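Local structure of aquaporin aqpM (Methanothermobacter marburgensis str. Marburg, 2F2B) at residues T5-A10 against V101-A106; G110-S115 against P206-M211; F155-T160 against I177-T182. The protein forms a homotetrameric membrane channel that lets water move in either direction under osmotic drive and also passes some glycerol. All coordinates share one frame; numbering follows the deposited sequence.

Contact 1: T5-A10 against V101-A106; sequences TKRCIA and VPYIIA
Arg7 and Tyr103 join the start of helix 4-33 to the start of helix 100-122, at the predicted cytoplasmic side of this aquaporin. CB of Arg7 lies 3.6 Å from OH of Tyr103. The next carbon, CG, is set anti to the carbonyl carbon (chi1 -76°) and stays 4.0 Å from the same Tyr103 OH, and CD of Arg7 comes back to 3.6 Å from it, wrapping the aliphatic chain round the phenol oxygen. After a bend at chi3, NE is hydrogen-bonded to the carbonyl of Val2. At the tip NH1 of Arg7 donates to OH of Tyr103 over 3.0 Å, at an N-H...O angle of 147°, with the oxygen 16° out of the guanidinium plane. NH2 forms a salt bridge with Glu99. In the next residue, SG of Cys8 packs 4.0 Å from CB of Pro102 and approaches the Tyr103 ring obliquely, while CB of Ala106 sits 3.4 Å from the backbone O of Cys8. Tyr103 OH is also hydrogen-bonded to the carbonyl of Ser77, which can only accept. The phenol oxygen thus accepts from arginine and donates to a backbone carbonyl, and Glu99 probably offsets the charge brought in by Arg7.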
loop_
_atom_site.group_PDB
_atom_site.type_symbol
_atom_site.label_atom_id
_atom_site.label_comp_id
_atom_site.label_asym_id
_atom_site.label_seq_id
_atom_site.Cartn_x
_atom_site.Cartn_y
_atom_site.Cartn_z
ATOM N N THR A 5 32.313 -13.787 5.866
ATOM C CA THR A 5 32.270 -14.074 4.438
ATOM C C THR A 5 30.821 -14.223 3.973
ATOM O O THR A 5 30.410 -13.610 2.990
ATOM C CB THR A 5 33.039 -15.372 4.099
ATOM O OG1 THR A 5 34.438 -15.165 4.327
ATOM C CG2 THR A 5 32.822 -15.762 2.643
ATOM N N LYS A 6 30.050 -15.033 4.689
ATOM C CA LYS A 6 28.652 -15.244 4.335
ATOM C C LYS A 6 27.817 -13.988 4.567
ATOM O O LYS A 6 26.872 -13.715 3.821
ATOM C CB LYS A 6 28.085 -16.420 5.130
ATOM C CG LYS A 6 28.616 -17.764 4.643
ATOM C CD LYS A 6 28.104 -18.917 5.483
ATOM C CE LYS A 6 28.544 -20.250 4.890
ATOM N NZ LYS A 6 28.107 -21.397 5.730
ATOM N N ARG A 7 28.162 -13.222 5.597
ATOM C CA ARG A 7 27.430 -11.995 5.884
ATOM C C ARG A 7 27.684 -10.951 4.801
ATOM O O ARG A 7 26.786 -10.186 4.450
ATOM C CB ARG A 7 27.804 -11.465 7.271
ATOM C CG ARG A 7 27.144 -12.268 8.387
ATOM C CD ARG A 7 27.332 -11.641 9.751
ATOM N NE ARG A 7 28.688 -11.817 10.266
ATOM C CZ ARG A 7 29.493 -10.816 10.599
ATOM N NH1 ARG A 7 29.081 -9.561 10.466
ATOM N NH2 ARG A 7 30.705 -11.067 11.084
ATOM N N CYS A 8 28.899 -10.923 4.260
ATOM C CA CYS A 8 29.214 -9.980 3.192
ATOM C C CYS A 8 28.494 -10.409 1.914
ATOM O O CYS A 8 28.043 -9.567 1.135
ATOM C CB CYS A 8 30.724 -9.907 2.957
ATOM S SG CYS A 8 31.593 -8.891 4.178
ATOM N N ILE A 9 28.386 -11.715 1.694
ATOM C CA ILE A 9 27.677 -12.208 0.519
ATOM C C ILE A 9 26.211 -11.779 0.651
ATOM O O ILE A 9 25.584 -11.360 -0.324
ATOM C CB ILE A 9 27.763 -13.748 0.406
ATOM C CG1 ILE A 9 29.199 -14.165 0.082
ATOM C CG2 ILE A 9 26.811 -14.250 -0.679
ATOM C CD1 ILE A 9 29.422 -15.674 0.115
ATOM N N ALA A 10 25.676 -11.867 1.866
ATOM C CA ALA A 10 24.293 -11.471 2.118
ATOM C C ALA A 10 24.107 -9.974 1.856
ATOM O O ALA A 10 23.111 -9.568 1.265
ATOM C CB ALA A 10 23.899 -11.803 3.554
ATOM N N VAL A 101 34.204 -1.447 6.761
ATOM C CA VAL A 101 34.693 -1.440 5.387
ATOM C C VAL A 101 34.261 -2.687 4.608
ATOM O O VAL A 101 33.851 -2.586 3.452
ATOM C CB VAL A 101 36.231 -1.285 5.337
ATOM C CG1 VAL A 101 36.724 -1.403 3.903
ATOM C CG2 VAL A 101 36.624 0.072 5.911
ATOM N N PRO A 102 34.356 -3.878 5.222
ATOM C CA PRO A 102 33.943 -5.096 4.517
ATOM C C PRO A 102 32.481 -5.005 4.063
ATOM O O PRO A 102 32.154 -5.341 2.925
ATOM C CB PRO A 102 34.156 -6.184 5.563
ATOM C CG PRO A 102 35.369 -5.691 6.291
ATOM C CD PRO A 102 35.074 -4.213 6.468
ATOM N N TYR A 103 31.608 -4.546 4.955
ATOM C CA TYR A 103 30.191 -4.410 4.610
ATOM C C TYR A 103 29.969 -3.386 3.502
ATOM O O TYR A 103 29.225 -3.642 2.556
ATOM C CB TYR A 103 29.363 -4.001 5.833
ATOM C CG TYR A 103 28.719 -5.150 6.575
ATOM C CD1 TYR A 103 27.444 -5.014 7.123
ATOM C CD2 TYR A 103 29.389 -6.362 6.756
ATOM C CE1 TYR A 103 26.850 -6.051 7.834
ATOM C CE2 TYR A 103 28.804 -7.407 7.465
ATOM C CZ TYR A 103 27.535 -7.244 8.003
ATOM O OH TYR A 103 26.954 -8.262 8.720
ATOM N N ILE A 104 30.613 -2.226 3.612
ATOM C CA ILE A 104 30.442 -1.184 2.603
ATOM C C ILE A 104 30.912 -1.638 1.225
ATOM O O ILE A 104 30.263 -1.354 0.217
ATOM C CB ILE A 104 31.167 0.123 3.017
ATOM C CG1 ILE A 104 30.496 0.703 4.267
ATOM C CG2 ILE A 104 31.129 1.138 1.873
ATOM C CD1 ILE A 104 31.073 2.032 4.733
ATOM N N ILE A 105 32.036 -2.347 1.168
ATOM C CA ILE A 105 32.528 -2.826 -0.119
ATOM C C ILE A 105 31.515 -3.791 -0.731
ATOM O O ILE A 105 31.215 -3.714 -1.922
ATOM C CB ILE A 105 33.898 -3.531 0.025
ATOM C CG1 ILE A 105 34.970 -2.492 0.367
ATOM C CG2 ILE A 105 34.256 -4.262 -1.269
ATOM C CD1 ILE A 105 36.359 -3.078 0.573
ATOM N N ALA A 106 30.979 -4.689 0.091
ATOM C CA ALA A 106 29.995 -5.656 -0.382
ATOM C C ALA A 106 28.756 -4.937 -0.910
ATOM O O ALA A 106 28.180 -5.342 -1.919
ATOM C CB ALA A 106 29.602 -6.610 0.749
#

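Contact 2: G110-S115 against P206-M211; sequences GAAFGS and PYLNDM
The short helix 200-214, which begins within the second NPA motif (Asn199, Pro200, Ala201) and belongs to a pore-forming loop of the aquaporin fold, rests Pro206, Leu208 and Asn209 on Ala112 and Ser115 of the membrane-spanning helix 100-122. The two local axes come within 8.5 Å at an angle of 47°, a close approach consistent with the small side chains of the 110-115 side. The backbones are nearest where Ser115 faces Pro206, at the kink where the proline nitrogen makes no bond to the preceding turn. OG of Ser115 stands anti to its own backbone N (chi1 -176°) and reaches across to 3.6 Å from CA of Pro206. That oxygen lies equally close to the next turn, 3.6 Å from CB of Asn209, and is thus set between the two residues. CB of Ser115 in turn backs onto the amide carbon, 3.9 Å from CG of Asn209, with the Asn209 side chain extending onward toward the backbone of Ala112. Leu132, from a loop, packs on both Ser115 and Asn209, and Val19 of helix 4-33 touches Ser115, which closes this buried contact on further sides. The one purely apolar side-chain pair joins Leu208 to Ala112: CG of Leu208 is anti to its backbone N (chi1 -179°), and the methyl CD2 of Leu208 meets CB of Ala112 at 3.9 Å.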
loop_
_atom_site.group_PDB
_atom_site.type_symbol
_atom_site.label_atom_id
_atom_site.label_comp_id
_atom_site.label_asym_id
_atom_site.label_seq_id
_atom_site.Cartn_x
_atom_site.Cartn_y
_atom_site.Cartn_z
ATOM N N GLY A 110 27.414 -4.960 -4.692
ATOM C CA GLY A 110 26.071 -5.461 -4.932
ATOM C C GLY A 110 25.232 -4.476 -5.724
ATOM O O GLY A 110 24.484 -4.862 -6.625
ATOM N N ALA A 111 25.350 -3.197 -5.385
ATOM C CA ALA A 111 24.600 -2.150 -6.072
ATOM C C ALA A 111 25.020 -2.055 -7.533
ATOM O O ALA A 111 24.181 -1.914 -8.426
ATOM C CB ALA A 111 24.818 -0.813 -5.380
ATOM N N ALA A 112 26.324 -2.127 -7.779
ATOM C CA ALA A 112 26.836 -2.052 -9.143
ATOM C C ALA A 112 26.341 -3.232 -9.980
ATOM O O ALA A 112 25.934 -3.057 -11.126
ATOM C CB ALA A 112 28.369 -2.022 -9.129
ATOM N N PHE A 113 26.371 -4.432 -9.407
ATOM C CA PHE A 113 25.925 -5.619 -10.130
ATOM C C PHE A 113 24.405 -5.601 -10.328
ATOM O O PHE A 113 23.901 -6.020 -11.369
ATOM C CB PHE A 113 26.335 -6.886 -9.372
ATOM C CG PHE A 113 26.305 -8.135 -10.211
ATOM C CD1 PHE A 113 25.763 -9.313 -9.705
ATOM C CD2 PHE A 113 26.840 -8.142 -11.498
ATOM C CE1 PHE A 113 25.749 -10.483 -10.468
ATOM C CE2 PHE A 113 26.832 -9.307 -12.271
ATOM C CZ PHE A 113 26.285 -10.479 -11.752
ATOM N N GLY A 114 23.676 -5.118 -9.325
ATOM C CA GLY A 114 22.227 -5.059 -9.443
ATOM C C GLY A 114 21.805 -4.174 -10.600
ATOM O O GLY A 114 20.911 -4.522 -11.379
ATOM N N SER A 115 22.456 -3.021 -10.715
ATOM C CA SER A 115 22.159 -2.073 -11.783
ATOM C C SER A 115 22.533 -2.678 -13.138
ATOM O O SER A 115 21.794 -2.553 -14.111
ATOM C CB SER A 115 22.943 -0.774 -11.558
ATOM O OG SER A 115 22.610 0.199 -12.531
ATOM N N PRO A 206 23.950 2.834 -9.954
ATOM C CA PRO A 206 23.416 3.480 -11.156
ATOM C C PRO A 206 24.407 4.479 -11.765
ATOM O O PRO A 206 24.524 4.577 -12.985
ATOM C CB PRO A 206 22.147 4.152 -10.641
ATOM C CG PRO A 206 21.683 3.189 -9.585
ATOM C CD PRO A 206 22.971 2.885 -8.852
ATOM N N TYR A 207 25.114 5.222 -10.916
ATOM C CA TYR A 207 26.097 6.194 -11.403
ATOM C C TYR A 207 27.163 5.491 -12.239
ATOM O O TYR A 207 27.499 5.939 -13.336
ATOM C CB TYR A 207 26.772 6.912 -10.230
ATOM C CG TYR A 207 26.072 8.173 -9.758
ATOM C CD1 TYR A 207 24.684 8.316 -9.856
ATOM C CD2 TYR A 207 26.802 9.213 -9.183
ATOM C CE1 TYR A 207 24.046 9.471 -9.392
ATOM C CE2 TYR A 207 26.178 10.362 -8.718
ATOM C CZ TYR A 207 24.803 10.489 -8.823
ATOM O OH TYR A 207 24.195 11.632 -8.358
ATOM N N LEU A 208 27.691 4.391 -11.712
ATOM C CA LEU A 208 28.727 3.632 -12.409
ATOM C C LEU A 208 28.236 3.106 -13.756
ATOM O O LEU A 208 28.881 3.313 -14.788
ATOM C CB LEU A 208 29.204 2.462 -11.544
ATOM C CG LEU A 208 30.307 1.576 -12.140
ATOM C CD1 LEU A 208 31.533 2.429 -12.441
ATOM C CD2 LEU A 208 30.662 0.455 -11.173
ATOM N N ASN A 209 27.090 2.435 -13.752
ATOM C CA ASN A 209 26.554 1.890 -14.986
ATOM C C ASN A 209 26.100 2.957 -15.983
ATOM O O ASN A 209 26.223 2.760 -17.195
ATOM C CB ASN A 209 25.426 0.903 -14.677
ATOM C CG ASN A 209 25.945 -0.389 -14.060
ATOM O OD1 ASN A 209 26.141 -0.487 -12.846
ATOM N ND2 ASN A 209 26.198 -1.376 -14.904
ATOM N N ASP A 210 25.588 4.083 -15.490
ATOM C CA ASP A 210 25.166 5.159 -16.384
ATOM C C ASP A 210 26.385 5.711 -17.115
ATOM O O ASP A 210 26.314 6.066 -18.293
ATOM C CB ASP A 210 24.499 6.302 -15.611
ATOM C CG ASP A 210 23.020 6.068 -15.379
ATOM O OD1 ASP A 210 22.422 5.266 -16.124
ATOM O OD2 ASP A 210 22.451 6.701 -14.465
ATOM N N MET A 211 27.502 5.788 -16.401
ATOM C CA MET A 211 28.738 6.293 -16.981
ATOM C C MET A 211 29.237 5.360 -18.080
ATOM O O MET A 211 29.582 5.802 -19.175
ATOM C CB MET A 211 29.805 6.425 -15.892
ATOM C CG MET A 211 31.212 6.648 -16.422
ATOM S SD MET A 211 32.425 6.744 -15.094
ATOM C CE MET A 211 32.673 5.016 -14.725
#

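Contact 3: F155-T160 against I177-T182; sequences FLLMIT and IIIGLT
Ile178, Ile179 and Thr182 of helix 175-194 face Leu156, Leu157 and Thr160 of helix 143-166, the two segments running almost exactly antiparallel at 173° with axes 9.9 Å apart. Ile178 comes first: its branch methyl CG2 touches CG2 of Thr160 at 3.9 Å, the two side chains crossing at about a right angle. The rest of Ile178 leads away, and Tyr71 of a neighbouring subunit packs on it. Ile179 lies on another side of the helix, where its CG2 meets CD1 of Leu157 at 4.0 Å, again at about a right angle. One turn after Ile178, CB of Thr182 points toward the other helix, and the side chain slides past Thr160 in the opposite direction. OG1 of Thr182 is 3.7 Å from CG2 of Thr160, and CG2 of Thr182 is 3.9 Å from OG1 of Thr160, pairing hydroxyl with methyl both ways. The same CG2 of Thr182 also packs 4.0 Å from CG of Leu156. Each hydroxyl is satisfied within its own helix. With OG1 anti to the carbonyl carbon (chi1 -63°), Thr182 donates from OG1 to O of Ile178 over 2.7 Å, and Thr160 does likewise from OG1 to O of Leu156 over 2.8 Å. Both carbonyls also take the amide of the same threonine, on the other face of their plane. The threonines thus bring methyls and internally bonded hydroxyls to the seam, a usual way to bury a hydroxyl in a membrane helix. Ala68 of the same neighbouring subunit packs on both threonines and its Phe21 on Leu156, placing this antiparallel pair of consecutive transmembrane helices at a subunit interface of the aquaporin tetramer.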
loop_
_atom_site.group_PDB
_atom_site.type_symbol
_atom_site.label_atom_id
_atom_site.label_comp_id
_atom_site.label_asym_id
_atom_site.label_seq_id
_atom_site.Cartn_x
_atom_site.Cartn_y
_atom_site.Cartn_z
ATOM N N PHE A 155 17.677 10.764 8.119
ATOM C CA PHE A 155 17.474 10.902 9.557
ATOM C C PHE A 155 16.243 10.075 9.938
ATOM O O PHE A 155 16.278 9.293 10.891
ATOM C CB PHE A 155 17.242 12.374 9.929
ATOM C CG PHE A 155 16.964 12.597 11.393
ATOM C CD1 PHE A 155 18.002 12.870 12.282
ATOM C CD2 PHE A 155 15.663 12.527 11.884
ATOM C CE1 PHE A 155 17.746 13.072 13.644
ATOM C CE2 PHE A 155 15.396 12.726 13.244
ATOM C CZ PHE A 155 16.441 13.000 14.122
ATOM N N LEU A 156 15.151 10.242 9.194
ATOM C CA LEU A 156 13.935 9.482 9.491
ATOM C C LEU A 156 14.188 7.985 9.359
ATOM O O LEU A 156 13.777 7.199 10.215
ATOM C CB LEU A 156 12.785 9.889 8.560
ATOM C CG LEU A 156 11.503 9.067 8.763
ATOM C CD1 LEU A 156 11.030 9.202 10.208
ATOM C CD2 LEU A 156 10.417 9.534 7.803
ATOM N N LEU A 157 14.860 7.589 8.281
ATOM C CA LEU A 157 15.164 6.178 8.068
ATOM C C LEU A 157 15.941 5.592 9.245
ATOM O O LEU A 157 15.556 4.567 9.805
ATOM C CB LEU A 157 15.981 5.990 6.785
ATOM C CG LEU A 157 16.579 4.592 6.562
ATOM C CD1 LEU A 157 15.470 3.538 6.553
ATOM C CD2 LEU A 157 17.351 4.569 5.248
ATOM N N MET A 158 17.030 6.252 9.624
ATOM C CA MET A 158 17.868 5.751 10.712
ATOM C C MET A 158 17.208 5.757 12.092
ATOM O O MET A 158 17.384 4.814 12.864
ATOM C CB MET A 158 19.179 6.539 10.766
ATOM C CG MET A 158 20.261 5.900 11.642
ATOM S SD MET A 158 20.906 4.335 10.973
ATOM C CE MET A 158 20.954 3.339 12.434
ATOM N N ILE A 159 16.454 6.803 12.416
ATOM C CA ILE A 159 15.817 6.840 13.731
ATOM C C ILE A 159 14.758 5.738 13.823
ATOM O O ILE A 159 14.513 5.182 14.895
ATOM C CB ILE A 159 15.209 8.240 14.043
ATOM C CG1 ILE A 159 15.072 8.403 15.565
ATOM C CG2 ILE A 159 13.850 8.412 13.362
ATOM C CD1 ILE A 159 14.728 9.810 16.016
ATOM N N THR A 160 14.154 5.395 12.688
ATOM C CA THR A 160 13.158 4.333 12.659
ATOM C C THR A 160 13.889 3.003 12.872
ATOM O O THR A 160 13.443 2.153 13.643
ATOM C CB THR A 160 12.406 4.316 11.306
ATOM O OG1 THR A 160 11.725 5.566 11.136
ATOM C CG2 THR A 160 11.382 3.179 11.265
ATOM N N ILE A 177 9.128 -4.901 7.545
ATOM C CA ILE A 177 8.054 -4.179 6.880
ATOM C C ILE A 177 8.027 -2.692 7.223
ATOM O O ILE A 177 7.794 -1.861 6.347
ATOM C CB ILE A 177 6.665 -4.839 7.159
ATOM C CG1 ILE A 177 5.598 -4.190 6.266
ATOM C CG2 ILE A 177 6.286 -4.709 8.628
ATOM C CD1 ILE A 177 5.896 -4.308 4.780
ATOM N N ILE A 178 8.297 -2.342 8.477
ATOM C CA ILE A 178 8.277 -0.932 8.849
ATOM C C ILE A 178 9.412 -0.155 8.180
ATOM O O ILE A 178 9.205 0.958 7.696
ATOM C CB ILE A 178 8.346 -0.768 10.387
ATOM C CG1 ILE A 178 7.108 -1.423 11.017
ATOM C CG2 ILE A 178 8.437 0.706 10.765
ATOM C CD1 ILE A 178 5.775 -1.024 10.353
ATOM N N ILE A 179 10.607 -0.735 8.147
ATOM C CA ILE A 179 11.733 -0.060 7.515
ATOM C C ILE A 179 11.456 0.134 6.022
ATOM O O ILE A 179 11.683 1.216 5.475
ATOM C CB ILE A 179 13.045 -0.855 7.726
ATOM C CG1 ILE A 179 13.421 -0.823 9.212
ATOM C CG2 ILE A 179 14.173 -0.253 6.886
ATOM C CD1 ILE A 179 14.595 -1.722 9.585
ATOM N N GLY A 180 10.948 -0.905 5.367
ATOM C CA GLY A 180 10.646 -0.791 3.950
ATOM C C GLY A 180 9.588 0.262 3.646
ATOM O O GLY A 180 9.750 1.070 2.726
ATOM N N LEU A 181 8.497 0.265 4.409
ATOM C CA LEU A 181 7.439 1.240 4.170
ATOM C C LEU A 181 7.910 2.658 4.485
ATOM O O LEU A 181 7.491 3.616 3.840
ATOM C CB LEU A 181 6.191 0.891 4.993
ATOM C CG LEU A 181 5.518 -0.430 4.601
ATOM C CD1 LEU A 181 4.295 -0.662 5.481
ATOM C CD2 LEU A 181 5.109 -0.394 3.118
ATOM N N THR A 182 8.794 2.796 5.467
ATOM C CA THR A 182 9.311 4.117 5.805
ATOM C C THR A 182 10.080 4.669 4.602
ATOM O O THR A 182 9.943 5.839 4.247
ATOM C CB THR A 182 10.219 4.049 7.042
ATOM O OG1 THR A 182 9.443 3.606 8.160
ATOM C CG2 THR A 182 10.801 5.423 7.364
#

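Contacts 1 and 2 both use helix 100-122, with centres about 17 Å apart: contact 1 ties it to the first membrane-spanning helix, contact 2 to the short helix that starts in the second NPA motif. Contact 3 holds a different pair of helices and lies across the chain's centre from contact 2. Contact 1 is partly buried, and there a charged group and a phenol are bonded between helices. Contact 2 is buried and relies on small residues, with a serine and an asparagine packed in the interface. Contact 3, in which every touching residue is buried, joins its helices by van der Waals contact, its threonine hydroxyls bonded within their own helices. Contacts 1 and 3 border other subunits, whereas contact 2 lies within one chain.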